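Local atomic coordinates of general Secretion Pathway Protein (Vibrio vulnificus, PDB entry 4G54), a protein that belongs to the type II secretion system as a periplasmic domain of the EpsAB fusion protein, and probably binds peptidoglycan. Residues Tyr38-Tyr43 against Pro227-Leu232; Leu81-Glu86 against Ser120-Glu125; Ala146-Asp151 against Lys164-Asn169. All blocks are in the same frame, centred on the assembly; numbering follows the deposited sequence.

Contact 1. Residues Tyr38-Tyr43 against Pro227-Leu232; sequences YKLWGY and PEFPSL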
loop_
_atom_site.group_PDB
_atom_site.type_symbol
_atom_site.label_atom_id
_atom_site.label_comp_id
_atom_site.label_asym_id
_atom_site.label_seq_id
_atom_site.Cartn_x
_atom_site.Cartn_y
_atom_site.Cartn_z
ATOM N N TYR A 38 5.160 0.742 8.072
ATOM C CA TYR A 38 6.310 1.033 7.204
ATOM C C TYR A 38 7.372 -0.080 7.288
ATOM O O TYR A 38 8.047 -0.362 6.285
ATOM C CB TYR A 38 7.001 2.315 7.616
ATOM C CG TYR A 38 6.438 3.579 6.975
ATOM C CD1 TYR A 38 5.650 4.451 7.690
ATOM C CD2 TYR A 38 6.689 3.890 5.603
ATOM C CE1 TYR A 38 5.193 5.715 7.053
ATOM C CE2 TYR A 38 6.204 4.996 4.999
ATOM C CZ TYR A 38 5.505 5.926 5.720
ATOM O OH TYR A 38 5.044 7.059 5.097
ATOM N N LYS A 39 7.518 -0.729 8.425
ATOM C CA LYS A 39 8.536 -1.787 8.476
ATOM C C LYS A 39 8.184 -2.937 7.478
ATOM O O LYS A 39 9.073 -3.607 6.936
ATOM C CB LYS A 39 8.581 -2.396 9.849
ATOM C CG LYS A 39 9.008 -1.485 10.930
ATOM C CD LYS A 39 9.187 -2.306 12.278
ATOM C CE LYS A 39 9.109 -1.353 13.432
ATOM N NZ LYS A 39 9.132 -2.091 14.733
ATOM N N LEU A 40 6.880 -3.227 7.281
ATOM C CA LEU A 40 6.453 -4.252 6.334
ATOM C C LEU A 40 6.868 -3.918 4.937
ATOM O O LEU A 40 7.105 -4.827 4.138
ATOM C CB LEU A 40 4.909 -4.398 6.336
ATOM C CG LEU A 40 4.309 -5.477 7.164
ATOM C CD1 LEU A 40 4.481 -5.025 8.506
ATOM C CD2 LEU A 40 2.810 -5.677 6.850
ATOM N N TRP A 41 6.983 -2.624 4.623
ATOM C CA TRP A 41 7.484 -2.215 3.330
ATOM C C TRP A 41 9.022 -2.163 3.288
ATOM O O TRP A 41 9.650 -1.848 2.241
ATOM C CB TRP A 41 6.878 -0.845 2.966
ATOM C CG TRP A 41 5.407 -0.899 2.687
ATOM C CD1 TRP A 41 4.429 -0.677 3.538
ATOM C CD2 TRP A 41 4.807 -1.160 1.415
ATOM N NE1 TRP A 41 3.187 -0.779 2.927
ATOM C CE2 TRP A 41 3.402 -1.071 1.590
ATOM C CE3 TRP A 41 5.335 -1.438 0.148
ATOM C CZ2 TRP A 41 2.469 -1.259 0.488
ATOM C CZ3 TRP A 41 4.436 -1.627 -0.925
ATOM C CH2 TRP A 41 3.050 -1.569 -0.722
ATOM N N GLY A 42 9.676 -2.498 4.406
ATOM C CA GLY A 42 11.149 -2.468 4.458
ATOM C C GLY A 42 11.785 -1.163 4.918
ATOM O O GLY A 42 13.050 -1.016 4.762
ATOM N N TYR A 43 10.979 -0.217 5.427
ATOM C CA TYR A 43 11.469 1.102 5.712
ATOM C C TYR A 43 11.427 1.473 7.180
ATOM O O TYR A 43 10.500 1.114 7.904
ATOM C CB TYR A 43 10.701 2.162 4.950
ATOM C CG TYR A 43 10.964 2.017 3.472
ATOM C CD1 TYR A 43 12.229 2.327 2.935
ATOM C CD2 TYR A 43 9.976 1.562 2.580
ATOM C CE1 TYR A 43 12.493 2.204 1.555
ATOM C CE2 TYR A 43 10.240 1.453 1.203
ATOM C CZ TYR A 43 11.520 1.780 0.724
ATOM O OH TYR A 43 11.905 1.630 -0.591
ATOM N N PRO A 227 7.936 -10.710 15.591
ATOM C CA PRO A 227 8.072 -9.297 15.230
ATOM C C PRO A 227 9.441 -8.820 14.833
ATOM O O PRO A 227 9.641 -7.604 14.675
ATOM C CB PRO A 227 7.619 -8.540 16.501
ATOM C CG PRO A 227 8.048 -9.539 17.650
ATOM C CD PRO A 227 7.820 -10.910 17.066
ATOM N N GLU A 228 10.354 -9.765 14.621
ATOM C CA GLU A 228 11.672 -9.403 14.165
ATOM C C GLU A 228 11.541 -9.055 12.674
ATOM O O GLU A 228 10.826 -9.742 11.924
ATOM C CB GLU A 228 12.723 -10.563 14.349
ATOM C CG GLU A 228 12.804 -11.257 15.753
ATOM C CD GLU A 228 13.040 -10.272 16.952
ATOM O OE1 GLU A 228 14.230 -10.078 17.356
ATOM O OE2 GLU A 228 12.031 -9.710 17.487
ATOM N N PHE A 229 12.274 -8.010 12.312
ATOM C CA PHE A 229 12.515 -7.547 10.942
ATOM C C PHE A 229 14.012 -7.537 10.677
ATOM O O PHE A 229 14.859 -7.374 11.595
ATOM C CB PHE A 229 11.912 -6.119 10.661
ATOM C CG PHE A 229 10.429 -6.125 10.533
ATOM C CD1 PHE A 229 9.836 -6.462 9.315
ATOM C CD2 PHE A 229 9.645 -5.922 11.635
ATOM C CE1 PHE A 229 8.452 -6.572 9.199
ATOM C CE2 PHE A 229 8.235 -5.958 11.517
ATOM C CZ PHE A 229 7.646 -6.336 10.302
ATOM N N PRO A 230 14.370 -7.692 9.387
ATOM C CA PRO A 230 15.724 -7.529 8.999
ATOM C C PRO A 230 16.002 -6.018 9.007
ATOM O O PRO A 230 15.118 -5.205 9.300
ATOM C CB PRO A 230 15.762 -8.143 7.578
ATOM C CG PRO A 230 14.312 -7.817 7.020
ATOM C CD PRO A 230 13.407 -7.736 8.247
ATOM N N SER A 231 17.247 -5.676 8.755
ATOM C CA SER A 231 17.690 -4.305 8.707
ATOM C C SER A 231 16.803 -3.479 7.747
ATOM O O SER A 231 16.498 -3.902 6.633
ATOM C CB SER A 231 19.129 -4.291 8.218
ATOM O OG SER A 231 19.750 -5.601 8.333
ATOM N N LEU A 232 16.329 -2.352 8.238
ATOM C CA LEU A 232 15.421 -1.478 7.454
ATOM C C LEU A 232 16.176 -0.423 6.697
ATOM O O LEU A 232 17.300 -0.057 7.102
ATOM C CB LEU A 232 14.471 -0.816 8.436
ATOM C CG LEU A 232 13.203 -1.384 9.051
ATOM C CD1 LEU A 232 12.624 -2.632 8.400
ATOM C CD2 LEU A 232 13.235 -1.329 10.586
HETATM O O HOH W 1 8.088 -5.063 15.049
#
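Phe229 and Leu232 of the loop pack on the end of helix 30-40, chiefly on Lys39. The walk starts at Pro227, which a cis peptide bond precedes. Water 1 lies 3.0 Å from Pro227 O and within bonding reach of Lys39 NZ, so it can bridge them. The ammonium group of Lys39 also forms a salt bridge with Glu36.

Phe229 follows, with its ring against Lys39. Lys39 CB sits over the centre of the ring, 3.9 Å from the centroid and 7° off the ring normal. This is a CH-pi contact. The two side chains cross at about a right angle, and Lys39 CD reaches Phe229 CD2 at 3.7 Å. Lys39 CG lies beside its own backbone N (chi1 -65°), and the chain beyond it is extended. The aliphatic part thus packs on the ring while the ammonium end runs past it to Glu36 and water 1. Leu40 CD1 adds an oblique contact to Phe229 CZ at 3.9 Å.

Leu232 packs mainly on backbone. Its CG lies 3.8 Å from Tyr43 C, and its CD1 lies near Gly42 C and Lys39 O. Its CD2 also comes to Lys39 CG, at 4.2 Å. Gly42 has positive phi and ends the helix in a Schellman motif, with Tyr43 N bonded to Tyr38 O and Gly42 N to Lys39 O.

No direct hydrogen bond joins the two segments. The contact lies at the surface. Leu40 also touches Val93 and Leu95 of strand 88-97. Gly42 has a backbone bond with Ala233, the residue after Leu232, where the short strands 43-44 and 233-234 pair in parallel.

Contact 2. Residues Leu81-Glu86 against Ser120-Glu125; sequences LTLQHE and SLWRGE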
loop_
_atom_site.group_PDB
_atom_site.type_symbol
_atom_site.label_atom_id
_atom_site.label_comp_id
_atom_site.label_asym_id
_atom_site.label_seq_id
_atom_site.Cartn_x
_atom_site.Cartn_y
_atom_site.Cartn_z
ATOM N N LEU A 81 -5.510 -1.036 10.759
ATOM C CA LEU A 81 -6.936 -1.005 11.131
ATOM C C LEU A 81 -7.036 -0.197 12.430
ATOM O O LEU A 81 -6.262 -0.392 13.364
ATOM C CB LEU A 81 -7.473 -2.424 11.416
ATOM C CG LEU A 81 -7.313 -3.383 10.238
ATOM C CD1 LEU A 81 -8.021 -4.688 10.658
ATOM C CD2 LEU A 81 -7.887 -2.812 8.957
ATOM N N THR A 82 -8.031 0.677 12.549
ATOM C CA THR A 82 -8.338 1.337 13.818
ATOM C C THR A 82 -9.333 0.445 14.519
ATOM O O THR A 82 -10.470 0.215 13.983
ATOM C CB THR A 82 -8.935 2.755 13.572
ATOM O OG1 THR A 82 -7.995 3.579 12.823
ATOM C CG2 THR A 82 -9.229 3.470 14.950
ATOM N N LEU A 83 -8.996 0.033 15.745
ATOM C CA LEU A 83 -9.956 -0.753 16.567
ATOM C C LEU A 83 -10.557 0.187 17.630
ATOM O O LEU A 83 -9.873 1.099 18.124
ATOM C CB LEU A 83 -9.248 -1.937 17.191
ATOM C CG LEU A 83 -8.551 -2.911 16.200
ATOM C CD1 LEU A 83 -8.045 -4.157 16.973
ATOM C CD2 LEU A 83 -9.498 -3.299 15.083
ATOM N N GLN A 84 -11.846 0.020 17.932
ATOM C CA GLN A 84 -12.497 0.928 18.888
ATOM C C GLN A 84 -13.240 0.007 19.860
ATOM O O GLN A 84 -13.837 -0.985 19.437
ATOM C CB GLN A 84 -13.421 2.013 18.208
ATOM C CG GLN A 84 -13.131 2.294 16.654
ATOM C CD GLN A 84 -13.418 3.727 16.050
ATOM O OE1 GLN A 84 -13.840 4.664 16.769
ATOM N NE2 GLN A 84 -13.155 3.885 14.688
ATOM N N HIS A 85 -13.097 0.274 21.164
ATOM C CA HIS A 85 -13.841 -0.477 22.193
ATOM C C HIS A 85 -14.081 0.420 23.385
ATOM O O HIS A 85 -13.142 0.850 24.084
ATOM C CB HIS A 85 -13.155 -1.776 22.621
ATOM C CG HIS A 85 -13.901 -2.525 23.681
ATOM N ND1 HIS A 85 -15.130 -3.116 23.447
ATOM C CD2 HIS A 85 -13.602 -2.764 24.983
ATOM C CE1 HIS A 85 -15.554 -3.686 24.565
ATOM N NE2 HIS A 85 -14.641 -3.497 25.507
ATOM N N GLU A 86 -15.385 0.657 23.606
ATOM C CA GLU A 86 -15.888 1.553 24.626
ATOM C C GLU A 86 -15.009 2.792 24.929
ATOM O O GLU A 86 -14.485 2.959 26.048
ATOM C CB GLU A 86 -16.331 0.742 25.861
ATOM C CG GLU A 86 -15.268 -0.077 26.589
ATOM C CD GLU A 86 -15.828 -0.751 27.836
ATOM O OE1 GLU A 86 -15.666 -0.167 28.943
ATOM O OE2 GLU A 86 -16.472 -1.839 27.710
ATOM N N SER A 120 -16.387 -7.104 15.808
ATOM C CA SER A 120 -16.701 -6.636 17.135
ATOM C C SER A 120 -15.840 -5.423 17.592
ATOM O O SER A 120 -16.277 -4.649 18.458
ATOM C CB SER A 120 -16.677 -7.836 18.091
ATOM O OG SER A 120 -15.326 -8.134 18.356
ATOM N N LEU A 121 -14.714 -5.190 16.908
ATOM C CA LEU A 121 -13.750 -4.203 17.324
ATOM C C LEU A 121 -13.491 -3.163 16.193
ATOM O O LEU A 121 -13.044 -2.054 16.479
ATOM C CB LEU A 121 -12.430 -4.916 17.653
ATOM C CG LEU A 121 -12.492 -5.787 18.969
ATOM C CD1 LEU A 121 -11.122 -6.301 19.306
ATOM C CD2 LEU A 121 -13.050 -4.968 20.157
ATOM N N TRP A 122 -13.733 -3.508 14.929
ATOM C CA TRP A 122 -13.364 -2.600 13.820
ATOM C C TRP A 122 -14.634 -1.902 13.342
ATOM O O TRP A 122 -15.649 -2.602 13.023
ATOM C CB TRP A 122 -12.733 -3.409 12.688
ATOM C CG TRP A 122 -12.333 -2.576 11.502
ATOM C CD1 TRP A 122 -11.441 -1.490 11.468
ATOM C CD2 TRP A 122 -12.797 -2.777 10.164
ATOM N NE1 TRP A 122 -11.331 -1.061 10.138
ATOM C CE2 TRP A 122 -12.200 -1.785 9.346
ATOM C CE3 TRP A 122 -13.742 -3.657 9.598
ATOM C CZ2 TRP A 122 -12.447 -1.678 7.977
ATOM C CZ3 TRP A 122 -14.030 -3.530 8.237
ATOM C CH2 TRP A 122 -13.335 -2.581 7.417
ATOM N N ARG A 123 -14.580 -0.562 13.235
ATOM C CA ARG A 123 -15.738 0.211 12.809
ATOM C C ARG A 123 -15.553 0.816 11.419
ATOM O O ARG A 123 -16.353 1.619 10.953
ATOM C CB ARG A 123 -16.119 1.296 13.840
ATOM C CG ARG A 123 -16.562 0.691 15.198
ATOM C CD ARG A 123 -16.820 1.781 16.273
ATOM N NE ARG A 123 -16.993 1.186 17.615
ATOM C CZ ARG A 123 -16.968 1.829 18.799
ATOM N NH1 ARG A 123 -16.751 3.143 18.892
ATOM N NH2 ARG A 123 -17.148 1.133 19.921
ATOM N N GLY A 124 -14.555 0.367 10.701
ATOM C CA GLY A 124 -14.421 0.810 9.312
ATOM C C GLY A 124 -13.168 1.567 9.027
ATOM O O GLY A 124 -12.810 1.727 7.858
ATOM N N GLU A 125 -12.563 2.151 10.038
ATOM C CA GLU A 125 -11.491 3.100 9.706
ATOM C C GLU A 125 -10.205 2.346 9.399
ATOM O O GLU A 125 -9.852 1.413 10.155
ATOM C CB GLU A 125 -11.234 4.023 10.906
ATOM C CG GLU A 125 -10.289 5.093 10.462
ATOM C CD GLU A 125 -10.013 6.085 11.558
ATOM O OE1 GLU A 125 -10.784 7.048 11.659
ATOM O OE2 GLU A 125 -9.037 5.932 12.263
HETATM O O HOH W 2 -12.557 1.526 13.048
HETATM O O HOH W 3 -16.342 -1.550 17.990
#
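The Trp122 ring and the Arg123 guanidinium both receive groups from strand 79-85. Thr82 O lies at the edge of the indole, 3.2 Å from Trp122 CD1. Glu125 O is also at the edge, in the ring plane, and accepts from Trp122 NE1 at 2.9 Å. Gly124 N lies over one indole face, toward the rim. Leu81 CD2 and Leu83 CD2 approach the ring obliquely.

Gln84 CB rests over one face of the Arg123 guanidinium, toward its rim, 3.6 Å from Arg123 NH1. The Gln84 amide plane is turned 27° from the guanidinium plane. Glu86 CG, of the same segment and poorly ordered, lies over one face of the His85 imidazole, toward its rim. Leu121 CD2 packs against His85 CB.

Two backbone bonds tie the segments. Gln84 N gives a nearly straight bond to Leu121 O at 2.8 Å. Thr82 N bonds to Glu125 O at 3.1 Å. Thr82 N and Trp122 NE1 reach this oxygen from opposite faces of its carbonyl plane, so two donors grip it.

Between these bonds the chain turns a corner at Gly124, and water 2 bridges the strands. It donates to Thr82 O and accepts from Gln84 NE2, Arg123 N and Glu125 N. Water 3 accepts from Arg123 NE and lies within reach of Gln84 O and Ser120 O.

Thr82 OG1 donates to Glu125 OE2 at 2.6 Å, on the anti side of the carboxylate. Arg89 and Arg30 form salt bridges to the same oxygen. This part of the sheet thus combines an apolar side, with Leu81, Leu83 and Trp122, and a polar one. The two arginines and the threonine hydroxyl would be expected to favour a charged Glu125.

Contact 3. Residues Ala146-Asp151 against Lys164-Asn169; sequences AIEVLD and KTTQFN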
loop_
_atom_site.group_PDB
_atom_site.type_symbol
_atom_site.label_atom_id
_atom_site.label_comp_id
_atom_site.label_asym_id
_atom_site.label_seq_id
_atom_site.Cartn_x
_atom_site.Cartn_y
_atom_site.Cartn_z
ATOM N N ALA A 146 10.777 8.599 -14.996
ATOM C CA ALA A 146 9.384 8.402 -14.686
ATOM C C ALA A 146 8.697 7.498 -15.678
ATOM O O ALA A 146 7.766 6.738 -15.272
ATOM C CB ALA A 146 8.675 9.752 -14.631
ATOM N N ILE A 147 9.119 7.573 -16.943
ATOM C CA ILE A 147 8.503 6.724 -17.968
ATOM C C ILE A 147 8.965 5.290 -17.756
ATOM O O ILE A 147 8.132 4.357 -17.862
ATOM C CB ILE A 147 8.873 7.204 -19.352
ATOM C CG1 ILE A 147 8.422 8.648 -19.614
ATOM C CG2 ILE A 147 8.234 6.267 -20.386
ATOM C CD1 ILE A 147 7.022 9.060 -19.119
ATOM N N GLU A 148 10.215 5.074 -17.356
ATOM C CA GLU A 148 10.663 3.718 -17.092
ATOM C C GLU A 148 9.898 3.126 -15.949
ATOM O O GLU A 148 9.540 1.914 -15.937
ATOM C CB GLU A 148 12.178 3.696 -16.730
ATOM C CG GLU A 148 13.022 4.418 -17.744
ATOM C CD GLU A 148 14.499 4.594 -17.309
ATOM O OE1 GLU A 148 14.862 4.363 -16.132
ATOM O OE2 GLU A 148 15.287 4.991 -18.199
ATOM N N VAL A 149 9.637 3.939 -14.897
ATOM C CA VAL A 149 8.834 3.454 -13.806
ATOM C C VAL A 149 7.352 3.144 -14.142
ATOM O O VAL A 149 6.853 2.088 -13.775
ATOM C CB VAL A 149 8.818 4.530 -12.634
ATOM C CG1 VAL A 149 7.822 4.152 -11.535
ATOM C CG2 VAL A 149 10.234 4.598 -12.053
ATOM N N LEU A 150 6.743 3.999 -14.992
ATOM C CA LEU A 150 5.406 3.735 -15.578
ATOM C C LEU A 150 5.388 2.377 -16.315
ATOM O O LEU A 150 4.502 1.537 -16.050
ATOM C CB LEU A 150 5.024 4.928 -16.525
ATOM C CG LEU A 150 3.696 4.630 -17.163
ATOM C CD1 LEU A 150 2.535 4.366 -16.229
ATOM C CD2 LEU A 150 3.381 5.807 -18.145
ATOM N N ASP A 151 6.453 2.177 -17.098
ATOM C CA ASP A 151 6.540 0.972 -17.959
ATOM C C ASP A 151 6.572 -0.255 -16.963
ATOM O O ASP A 151 5.819 -1.263 -17.150
ATOM C CB ASP A 151 7.773 1.151 -18.789
ATOM C CG ASP A 151 8.079 -0.037 -19.759
ATOM O OD1 ASP A 151 7.131 -0.673 -20.270
ATOM O OD2 ASP A 151 9.318 -0.267 -19.945
ATOM N N LYS A 164 10.740 -1.845 -21.626
ATOM C CA LYS A 164 12.139 -1.313 -21.400
ATOM C C LYS A 164 12.307 -0.016 -22.182
ATOM O O LYS A 164 13.287 0.173 -22.924
ATOM C CB LYS A 164 13.260 -2.315 -21.701
ATOM C CG LYS A 164 12.997 -3.566 -20.812
ATOM C CD LYS A 164 14.187 -4.575 -20.959
ATOM C CE LYS A 164 13.726 -6.004 -20.593
ATOM N NZ LYS A 164 14.889 -7.025 -20.691
ATOM N N THR A 165 11.386 0.921 -21.955
ATOM C CA THR A 165 11.477 2.187 -22.701
ATOM C C THR A 165 11.662 3.340 -21.697
ATOM O O THR A 165 11.035 3.318 -20.634
ATOM C CB THR A 165 10.209 2.385 -23.519
ATOM O OG1 THR A 165 10.337 3.584 -24.271
ATOM C CG2 THR A 165 8.932 2.498 -22.643
ATOM N N THR A 166 12.435 4.372 -22.110
ATOM C CA THR A 166 12.511 5.602 -21.417
ATOM C C THR A 166 11.629 6.624 -22.070
ATOM O O THR A 166 11.484 7.742 -21.570
ATOM C CB THR A 166 14.008 6.134 -21.603
ATOM O OG1 THR A 166 14.849 5.120 -21.055
ATOM C CG2 THR A 166 14.217 7.402 -20.820
ATOM N N GLN A 167 11.027 6.266 -23.183
ATOM C CA GLN A 167 10.220 7.224 -23.990
ATOM C C GLN A 167 8.780 6.778 -23.951
ATOM O O GLN A 167 8.466 5.596 -24.182
ATOM C CB GLN A 167 10.665 7.239 -25.480
ATOM C CG GLN A 167 11.967 7.958 -25.656
ATOM C CD GLN A 167 11.707 9.449 -26.004
ATOM O OE1 GLN A 167 10.538 9.852 -26.263
ATOM N NE2 GLN A 167 12.794 10.271 -26.022
ATOM N N PHE A 168 7.876 7.719 -23.703
ATOM C CA PHE A 168 6.435 7.402 -23.720
ATOM C C PHE A 168 6.091 7.441 -25.215
ATOM O O PHE A 168 5.792 8.485 -25.812
ATOM C CB PHE A 168 5.652 8.461 -22.854
ATOM C CG PHE A 168 4.193 8.085 -22.562
ATOM C CD1 PHE A 168 3.352 7.557 -23.533
ATOM C CD2 PHE A 168 3.698 8.354 -21.278
ATOM C CE1 PHE A 168 1.998 7.257 -23.181
ATOM C CE2 PHE A 168 2.395 8.033 -20.924
ATOM C CZ PHE A 168 1.485 7.554 -21.878
ATOM N N ASN A 169 6.059 6.231 -25.781
ATOM C CA ASN A 169 5.833 6.063 -27.220
ATOM C C ASN A 169 4.461 5.540 -27.564
ATOM O O ASN A 169 3.603 5.376 -26.676
ATOM C CB ASN A 169 6.984 5.191 -27.795
ATOM C CG ASN A 169 7.060 3.842 -27.121
ATOM O OD1 ASN A 169 6.107 3.388 -26.502
ATOM N ND2 ASN A 169 8.222 3.171 -27.259
#
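Asp151 OD2 takes two backbone N-H groups from the loop. Thr165 N donates at 3.1 Å, from above the carboxylate plane. Lys164 N is nearer, at 2.7 Å, but its bond is bent and weak. Asp151 CG is anti to the backbone N (chi1 179°), which sets the carboxylate toward the loop. The other oxygen, OD1, accepts from Leu163 N, so the carboxylate binds three successive residues of the loop.

Nearby on the helix, Thr166 OG1 donates to Glu148 OE2 at 2.9 Å, on the anti lone pair. These two side chains lie side by side and point the same way. Thr165 O makes a CA-H...O contact with Glu148 CA at 3.6 Å. This buried oxygen has no conventional hydrogen bond in the model.

The apolar part is made by Ile147, Leu150 and Phe168. Ile147 CD1 lies at the edge of the Phe168 ring and also meets Phe168 CB at 4.0 Å. Leu150 CD2 comes obliquely to Phe168 CE2 at 3.7 Å. Ile147 CG2 packs on the loop backbone, 3.6 Å from Phe168 N.

Further out, Thr165 OG1 donates to Gln167 O at 2.7 Å and braces the loop. Thr166 has a backbone bond with Gly144, and Phe168 with Gly141 and Met142. Leu172 of helix 170-182 touches Ile147, Leu150 and Asp151, while Leu196 and Leu199 of helix 193-202 touch Leu150.

Asn169 is the N-cap of helix 170-182, its OD1 bonded to Leu172 N. The whole is a helix-loop-helix connection in a three-helix unit, consistent with the putative peptidoglycan binding domain.

In the fold
Contact 1 is a surface contact, while contacts 2 and 3 are partly buried. Contact 2 joins strand 79-85 to the chain around strand 122-123 in the antiparallel sheet, through backbone bonds, bridging waters and a charged cluster. Contact 3 joins helix 145-158 to the loop before helix 170-182, and there acidic side chains bind the loop. Contact 1 has no direct hydrogen bond and relies on apolar packing and one water. Contact 2 belongs to the peptidase C39-like part and contact 3 to the putative peptidoglycan binding part. They lie on opposite sides of the chain's centre, with their own centres about 42 Å apart. Both are nested in the long loop closed by contact 1, which brings a late segment back to helix 30-40.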